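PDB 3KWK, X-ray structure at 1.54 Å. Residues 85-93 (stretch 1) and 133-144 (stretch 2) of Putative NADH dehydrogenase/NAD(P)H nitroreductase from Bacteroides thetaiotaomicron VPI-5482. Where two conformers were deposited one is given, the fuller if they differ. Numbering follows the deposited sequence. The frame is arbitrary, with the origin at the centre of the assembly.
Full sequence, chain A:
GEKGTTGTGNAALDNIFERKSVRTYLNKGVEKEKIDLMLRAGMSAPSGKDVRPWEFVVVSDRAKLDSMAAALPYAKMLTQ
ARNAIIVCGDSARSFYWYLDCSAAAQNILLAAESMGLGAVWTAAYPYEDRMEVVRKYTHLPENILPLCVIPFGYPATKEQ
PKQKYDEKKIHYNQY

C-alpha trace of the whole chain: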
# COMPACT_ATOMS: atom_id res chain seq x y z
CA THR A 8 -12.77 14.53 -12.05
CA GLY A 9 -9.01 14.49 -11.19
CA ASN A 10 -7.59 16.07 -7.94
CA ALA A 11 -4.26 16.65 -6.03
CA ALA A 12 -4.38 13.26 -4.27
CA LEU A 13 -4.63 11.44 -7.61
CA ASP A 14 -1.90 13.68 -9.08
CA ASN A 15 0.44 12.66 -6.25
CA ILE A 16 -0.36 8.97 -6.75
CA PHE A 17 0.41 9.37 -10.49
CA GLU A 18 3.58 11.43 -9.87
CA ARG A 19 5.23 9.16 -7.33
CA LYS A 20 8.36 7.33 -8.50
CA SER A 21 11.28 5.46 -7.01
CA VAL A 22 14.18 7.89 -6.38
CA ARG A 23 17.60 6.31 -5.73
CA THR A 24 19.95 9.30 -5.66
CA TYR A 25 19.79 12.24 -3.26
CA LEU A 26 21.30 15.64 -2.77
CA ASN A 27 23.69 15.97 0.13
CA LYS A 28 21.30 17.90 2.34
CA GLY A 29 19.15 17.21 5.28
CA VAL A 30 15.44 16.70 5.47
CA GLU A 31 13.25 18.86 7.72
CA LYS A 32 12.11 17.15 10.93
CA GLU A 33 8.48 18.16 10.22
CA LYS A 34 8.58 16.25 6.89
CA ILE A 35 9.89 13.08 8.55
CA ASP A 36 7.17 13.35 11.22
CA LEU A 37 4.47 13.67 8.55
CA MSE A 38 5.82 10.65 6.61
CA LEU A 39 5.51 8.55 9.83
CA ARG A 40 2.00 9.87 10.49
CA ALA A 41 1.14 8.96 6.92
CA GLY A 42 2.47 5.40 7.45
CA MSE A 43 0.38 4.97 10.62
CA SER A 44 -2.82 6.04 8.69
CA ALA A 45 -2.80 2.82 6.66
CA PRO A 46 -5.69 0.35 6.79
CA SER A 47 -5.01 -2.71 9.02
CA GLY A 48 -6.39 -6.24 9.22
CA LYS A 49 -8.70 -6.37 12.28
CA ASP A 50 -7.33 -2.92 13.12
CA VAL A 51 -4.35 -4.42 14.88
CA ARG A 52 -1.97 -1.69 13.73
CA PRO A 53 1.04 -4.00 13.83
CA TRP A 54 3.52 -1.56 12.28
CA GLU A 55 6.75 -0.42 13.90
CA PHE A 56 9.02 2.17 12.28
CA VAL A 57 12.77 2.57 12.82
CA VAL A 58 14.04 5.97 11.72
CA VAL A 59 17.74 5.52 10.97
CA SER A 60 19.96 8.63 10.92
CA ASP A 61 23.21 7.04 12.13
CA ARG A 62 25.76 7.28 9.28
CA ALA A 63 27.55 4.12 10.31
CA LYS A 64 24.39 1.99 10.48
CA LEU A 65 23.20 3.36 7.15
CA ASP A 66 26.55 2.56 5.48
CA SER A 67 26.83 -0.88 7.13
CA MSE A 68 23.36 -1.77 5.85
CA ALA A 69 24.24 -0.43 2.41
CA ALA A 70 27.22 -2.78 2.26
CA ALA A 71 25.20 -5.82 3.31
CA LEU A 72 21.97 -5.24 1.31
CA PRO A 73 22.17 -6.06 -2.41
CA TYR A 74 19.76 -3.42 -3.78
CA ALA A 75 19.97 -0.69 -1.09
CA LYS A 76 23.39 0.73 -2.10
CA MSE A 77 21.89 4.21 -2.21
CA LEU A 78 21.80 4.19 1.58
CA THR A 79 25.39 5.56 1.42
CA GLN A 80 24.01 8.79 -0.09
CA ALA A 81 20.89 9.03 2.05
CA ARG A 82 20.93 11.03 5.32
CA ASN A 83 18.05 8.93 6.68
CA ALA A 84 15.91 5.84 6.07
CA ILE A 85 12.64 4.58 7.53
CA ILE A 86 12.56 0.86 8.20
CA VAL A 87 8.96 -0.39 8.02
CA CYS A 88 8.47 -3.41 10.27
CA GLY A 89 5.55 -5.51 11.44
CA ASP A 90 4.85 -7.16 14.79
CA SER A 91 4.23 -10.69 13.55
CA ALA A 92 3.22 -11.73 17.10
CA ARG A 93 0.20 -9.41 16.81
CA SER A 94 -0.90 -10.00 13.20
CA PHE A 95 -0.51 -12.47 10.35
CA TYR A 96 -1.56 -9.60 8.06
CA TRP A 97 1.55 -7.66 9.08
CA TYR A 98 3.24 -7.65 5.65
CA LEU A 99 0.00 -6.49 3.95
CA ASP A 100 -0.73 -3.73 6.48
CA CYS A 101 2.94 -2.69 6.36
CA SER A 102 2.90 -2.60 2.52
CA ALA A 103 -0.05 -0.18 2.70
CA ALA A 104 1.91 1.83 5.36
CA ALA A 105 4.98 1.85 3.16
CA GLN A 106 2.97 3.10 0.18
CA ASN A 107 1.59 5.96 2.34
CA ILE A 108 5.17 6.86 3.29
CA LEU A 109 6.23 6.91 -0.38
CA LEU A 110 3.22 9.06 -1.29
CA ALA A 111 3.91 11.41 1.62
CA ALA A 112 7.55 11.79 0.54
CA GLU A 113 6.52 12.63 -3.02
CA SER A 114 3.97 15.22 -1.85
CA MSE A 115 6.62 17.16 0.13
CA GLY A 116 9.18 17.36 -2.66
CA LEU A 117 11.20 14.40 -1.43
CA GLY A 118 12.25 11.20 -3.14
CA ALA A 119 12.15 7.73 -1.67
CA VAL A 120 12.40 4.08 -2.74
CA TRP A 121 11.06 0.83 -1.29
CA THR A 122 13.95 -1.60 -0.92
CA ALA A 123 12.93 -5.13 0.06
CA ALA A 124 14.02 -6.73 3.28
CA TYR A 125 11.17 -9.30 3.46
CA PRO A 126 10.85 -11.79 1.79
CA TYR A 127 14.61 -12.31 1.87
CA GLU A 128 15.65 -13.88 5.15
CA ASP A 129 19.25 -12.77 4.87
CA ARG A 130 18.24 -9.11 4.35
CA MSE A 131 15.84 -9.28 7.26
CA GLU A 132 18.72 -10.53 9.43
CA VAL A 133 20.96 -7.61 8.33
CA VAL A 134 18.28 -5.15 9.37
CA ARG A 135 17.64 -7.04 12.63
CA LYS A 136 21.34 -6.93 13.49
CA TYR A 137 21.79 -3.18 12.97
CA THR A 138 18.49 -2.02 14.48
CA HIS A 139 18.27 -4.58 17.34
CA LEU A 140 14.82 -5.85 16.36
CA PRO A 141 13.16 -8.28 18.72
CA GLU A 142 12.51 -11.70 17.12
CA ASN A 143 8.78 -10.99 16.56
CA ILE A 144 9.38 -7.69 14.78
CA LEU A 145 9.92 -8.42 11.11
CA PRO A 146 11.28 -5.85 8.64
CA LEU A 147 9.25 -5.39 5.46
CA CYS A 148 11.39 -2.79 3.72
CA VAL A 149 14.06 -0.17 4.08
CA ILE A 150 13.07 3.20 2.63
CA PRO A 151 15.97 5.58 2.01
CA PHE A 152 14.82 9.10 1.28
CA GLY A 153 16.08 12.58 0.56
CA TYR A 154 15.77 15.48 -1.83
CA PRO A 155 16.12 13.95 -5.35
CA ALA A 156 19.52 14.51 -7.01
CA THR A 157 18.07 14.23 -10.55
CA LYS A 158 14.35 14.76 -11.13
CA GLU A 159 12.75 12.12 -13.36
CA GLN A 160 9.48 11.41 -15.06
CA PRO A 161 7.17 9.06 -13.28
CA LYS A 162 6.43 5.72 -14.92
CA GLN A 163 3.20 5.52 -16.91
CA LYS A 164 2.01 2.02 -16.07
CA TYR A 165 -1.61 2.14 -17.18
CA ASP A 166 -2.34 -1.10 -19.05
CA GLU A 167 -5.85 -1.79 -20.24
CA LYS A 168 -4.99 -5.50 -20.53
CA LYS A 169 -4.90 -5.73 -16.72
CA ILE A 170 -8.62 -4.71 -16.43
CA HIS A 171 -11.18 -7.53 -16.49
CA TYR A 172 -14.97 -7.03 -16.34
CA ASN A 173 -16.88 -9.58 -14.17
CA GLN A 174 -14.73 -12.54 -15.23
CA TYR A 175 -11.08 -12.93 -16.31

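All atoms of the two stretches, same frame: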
# COMPACT_ATOMS: atom_id res chain seq x y z
N ILE A 85 13.66 5.14 6.64
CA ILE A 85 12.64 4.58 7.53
C ILE A 85 12.56 3.10 7.24
O ILE A 85 12.38 2.70 6.07
CB ILE A 85 11.27 5.23 7.31
CG1 ILE A 85 11.34 6.71 7.73
CG2 ILE A 85 10.17 4.50 8.14
CD1 ILE A 85 10.10 7.52 7.36
N ILE A 86 12.70 2.29 8.29
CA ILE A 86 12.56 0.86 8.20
C ILE A 86 11.15 0.50 8.64
O ILE A 86 10.79 0.75 9.79
CB ILE A 86 13.61 0.12 9.01
CG1 ILE A 86 15.01 0.64 8.64
CG2 ILE A 86 13.49 -1.41 8.76
CD1 ILE A 86 16.12 -0.24 9.17
N VAL A 87 10.34 -0.01 7.72
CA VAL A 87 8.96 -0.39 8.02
C VAL A 87 8.94 -1.84 8.47
O VAL A 87 9.34 -2.74 7.69
CB VAL A 87 7.99 -0.19 6.82
CG1 VAL A 87 6.57 -0.62 7.20
CG2 VAL A 87 8.08 1.28 6.25
N CYS A 88 8.49 -2.08 9.69
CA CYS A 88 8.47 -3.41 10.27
C CYS A 88 7.08 -3.74 10.72
O CYS A 88 6.27 -2.87 10.95
CB CYS A 88 9.38 -3.51 11.50
SG CYS A 88 11.06 -2.95 11.25
N GLY A 89 6.84 -5.03 10.94
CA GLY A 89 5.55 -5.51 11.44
C GLY A 89 5.71 -6.41 12.65
O GLY A 89 6.62 -7.23 12.69
N ASP A 90 4.83 -6.25 13.64
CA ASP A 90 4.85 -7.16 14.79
C ASP A 90 4.08 -8.43 14.46
O ASP A 90 2.85 -8.46 14.53
CB ASP A 90 4.30 -6.45 16.02
CG ASP A 90 4.43 -7.30 17.28
OD1 ASP A 90 4.78 -8.48 17.16
OD2 ASP A 90 4.25 -6.72 18.39
N SER A 91 4.81 -9.44 13.99
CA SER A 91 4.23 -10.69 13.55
C SER A 91 3.57 -11.47 14.70
O SER A 91 2.80 -12.38 14.46
CB SER A 91 5.33 -11.55 12.92
OG SER A 91 6.27 -11.95 13.88
N ALA A 92 3.86 -11.10 15.96
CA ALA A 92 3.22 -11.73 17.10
C ALA A 92 1.75 -11.30 17.23
O ALA A 92 0.91 -12.05 17.77
CB ALA A 92 3.98 -11.47 18.41
N ARG A 93 1.48 -10.10 16.70
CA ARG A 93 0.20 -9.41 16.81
C ARG A 93 -0.71 -9.60 15.60
O ARG A 93 -1.90 -9.46 15.71
CB ARG A 93 0.44 -7.91 17.05
CG ARG A 93 1.04 -7.59 18.46
CD ARG A 93 1.08 -6.09 18.77
NE ARG A 93 -0.27 -5.62 18.94
CZ ARG A 93 -0.87 -4.63 18.27
NH1 ARG A 93 -0.21 -3.82 17.40
NH2 ARG A 93 -2.14 -4.43 18.53
N VAL A 133 20.13 -8.82 8.36
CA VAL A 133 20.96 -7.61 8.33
C VAL A 133 20.29 -6.50 9.11
O VAL A 133 20.91 -5.88 9.98
CB VAL A 133 21.27 -7.15 6.88
CG1 VAL A 133 21.92 -5.76 6.84
CG2 VAL A 133 22.15 -8.19 6.20
N VAL A 134 19.03 -6.23 8.77
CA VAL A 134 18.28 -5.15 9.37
C VAL A 134 18.11 -5.42 10.85
O VAL A 134 18.30 -4.53 11.66
CB VAL A 134 16.92 -4.93 8.67
CG1 VAL A 134 16.06 -3.92 9.47
CG2 VAL A 134 17.16 -4.52 7.20
N ARG A 135 17.80 -6.67 11.21
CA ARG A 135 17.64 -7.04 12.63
C ARG A 135 18.90 -6.77 13.42
O ARG A 135 18.87 -6.22 14.52
CB ARG A 135 17.25 -8.52 12.73
CG ARG A 135 17.14 -9.03 14.17
CD ARG A 135 16.59 -10.46 14.22
NE ARG A 135 15.43 -10.66 13.28
CZ ARG A 135 14.21 -10.13 13.45
NH1 ARG A 135 13.89 -9.44 14.51
NH2 ARG A 135 13.27 -10.36 12.56
N LYS A 136 20.05 -7.07 12.83
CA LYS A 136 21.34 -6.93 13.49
C LYS A 136 21.59 -5.45 13.80
O LYS A 136 21.99 -5.12 14.90
CB LYS A 136 22.46 -7.56 12.64
CG LYS A 136 23.88 -7.26 13.11
CD LYS A 136 24.95 -7.58 12.06
CE LYS A 136 26.35 -7.41 12.66
NZ LYS A 136 27.34 -8.16 11.88
N TYR A 137 21.38 -4.57 12.83
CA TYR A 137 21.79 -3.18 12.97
C TYR A 137 20.78 -2.34 13.73
O TYR A 137 21.14 -1.31 14.34
CB TYR A 137 22.13 -2.58 11.58
CG TYR A 137 23.46 -3.10 11.13
CD1 TYR A 137 24.63 -2.67 11.75
CD2 TYR A 137 23.55 -4.08 10.19
CE1 TYR A 137 25.87 -3.20 11.39
CE2 TYR A 137 24.80 -4.62 9.80
CZ TYR A 137 25.93 -4.17 10.42
OH TYR A 137 27.18 -4.67 10.06
N THR A 138 19.54 -2.78 13.77
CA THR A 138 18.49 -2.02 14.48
C THR A 138 17.98 -2.73 15.75
O THR A 138 17.10 -2.20 16.41
CB THR A 138 17.34 -1.59 13.57
OG1 THR A 138 16.63 -2.72 13.02
CG2 THR A 138 17.87 -0.70 12.48
N HIS A 139 18.54 -3.88 16.09
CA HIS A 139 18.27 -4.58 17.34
C HIS A 139 16.79 -5.00 17.45
O HIS A 139 16.15 -4.86 18.51
CB HIS A 139 18.69 -3.76 18.58
CG HIS A 139 20.14 -3.43 18.61
ND1 HIS A 139 20.99 -3.89 19.59
CD2 HIS A 139 20.91 -2.72 17.75
CE1 HIS A 139 22.21 -3.45 19.34
NE2 HIS A 139 22.19 -2.75 18.23
N LEU A 140 16.24 -5.49 16.37
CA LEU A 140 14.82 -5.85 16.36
C LEU A 140 14.58 -7.11 17.17
O LEU A 140 15.28 -8.13 17.01
CB LEU A 140 14.32 -6.08 14.94
CG LEU A 140 14.42 -4.93 13.94
CD1 LEU A 140 13.89 -5.44 12.59
CD2 LEU A 140 13.69 -3.69 14.43
N PRO A 141 13.61 -7.04 18.11
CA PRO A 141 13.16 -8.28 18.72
C PRO A 141 12.71 -9.30 17.68
O PRO A 141 12.32 -8.91 16.60
CB PRO A 141 12.01 -7.82 19.61
CG PRO A 141 12.28 -6.32 19.93
CD PRO A 141 12.85 -5.85 18.59
N GLU A 142 12.76 -10.59 18.04
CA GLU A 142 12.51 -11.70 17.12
C GLU A 142 11.16 -11.61 16.38
O GLU A 142 11.06 -11.95 15.20
CB GLU A 142 12.58 -13.02 17.92
CG GLU A 142 12.43 -14.28 17.07
CD GLU A 142 12.91 -15.54 17.79
OE1 GLU A 142 12.60 -15.71 18.98
OE2 GLU A 142 13.60 -16.36 17.15
N ASN A 143 10.15 -11.09 17.08
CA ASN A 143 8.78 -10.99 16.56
C ASN A 143 8.54 -9.84 15.59
O ASN A 143 7.56 -9.82 14.87
CB ASN A 143 7.75 -10.92 17.69
CG ASN A 143 8.02 -9.78 18.67
OD1 ASN A 143 9.09 -9.75 19.29
ND2 ASN A 143 7.03 -8.89 18.87
N ILE A 144 9.46 -8.88 15.62
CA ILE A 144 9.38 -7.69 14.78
C ILE A 144 10.12 -7.94 13.48
O ILE A 144 11.34 -8.09 13.49
CB ILE A 144 9.94 -6.45 15.50
CG1 ILE A 144 9.26 -6.20 16.84
CG2 ILE A 144 9.80 -5.17 14.63
CD1 ILE A 144 7.69 -6.10 16.86

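The contact between residues 85-93 and 133-144 buries 412 Å², summed over both sides, and changes character along its length: apolar where the strand passes the helix, polar where the strand ends. Ile-86 and Cys-88 point their CA-to-CB bonds toward the second stretch, whereas Ile-85 and Val-87 have side chains more than 9 Å from it.

Ile-86, with chi1 at -51° (m) and chi2 at -167° (t), reaches two residues one helical turn apart. Its CG2 lies 3.7 Å from CG1 of Val-134, and its extended CD1 lies 3.8 Å from CG2 of Thr-138. Thr-138 can offer a methyl here because its chi1 of 63° (p) places the hydroxyl against the helix backbone: OG1 donates to Val-134 O at 2.8 Å. The polar group is thus satisfied within the helix, and this buried threonine presents carbon to the isoleucine.

Cys-88, chi1 -53° (m), meets the segment beyond the helix. Its SG is 4.0 Å from CD1 of Leu-140, and its CB is 3.6 Å from CG2 of Ile-144.

After Thr-138 the chain leaves the helix at His-139, whose positive phi (62°) marks the break, and a type I turn from Pro-141 to Ile-144, closed by Ile-144 N to Pro-141 O at 3.0 Å, returns it to the strand. Arg-135 braces this return, its NH1 and NH2 each donating to Ile-144 O at 3.1 Å.

Asp-90 and Ile-144 form an antiparallel, non-hydrogen-bonded bridge pair, CA to CA 4.6 Å, with side chains on the same face of the sheet. Ile-144 has chi1 -55° and chi2 -54° (both m), which carries CD1 to 3.5 Å from CG of Asp-90. Next to it, Gly-89 O accepts a CA-H...O contact from Ile-144 CA at 3.5 Å.

The polar end centres on Asn-143, which has 75 Å² covered by the first stretch, the largest share of any residue. Its chi1 of 55° (p) and chi2 of -60° bring ND2 to 2.9 Å from OD1 of Asp-90, a hydrogen bond with an angle of 160°. Asp-90, with chi1 at -174° (t), also accepts from Ala-92 N at OD1 (3.0 Å), so OD1 joins Asn-143 in the turn to Ala-92, two residues beyond Asp-90. Asn-143 O accepts twice from Ser-91, from N at 2.9 Å (144°) and from OG at 2.7 Å; chi1 of 67° (p) lets the short serine side chain converge with its own amide on that carbonyl.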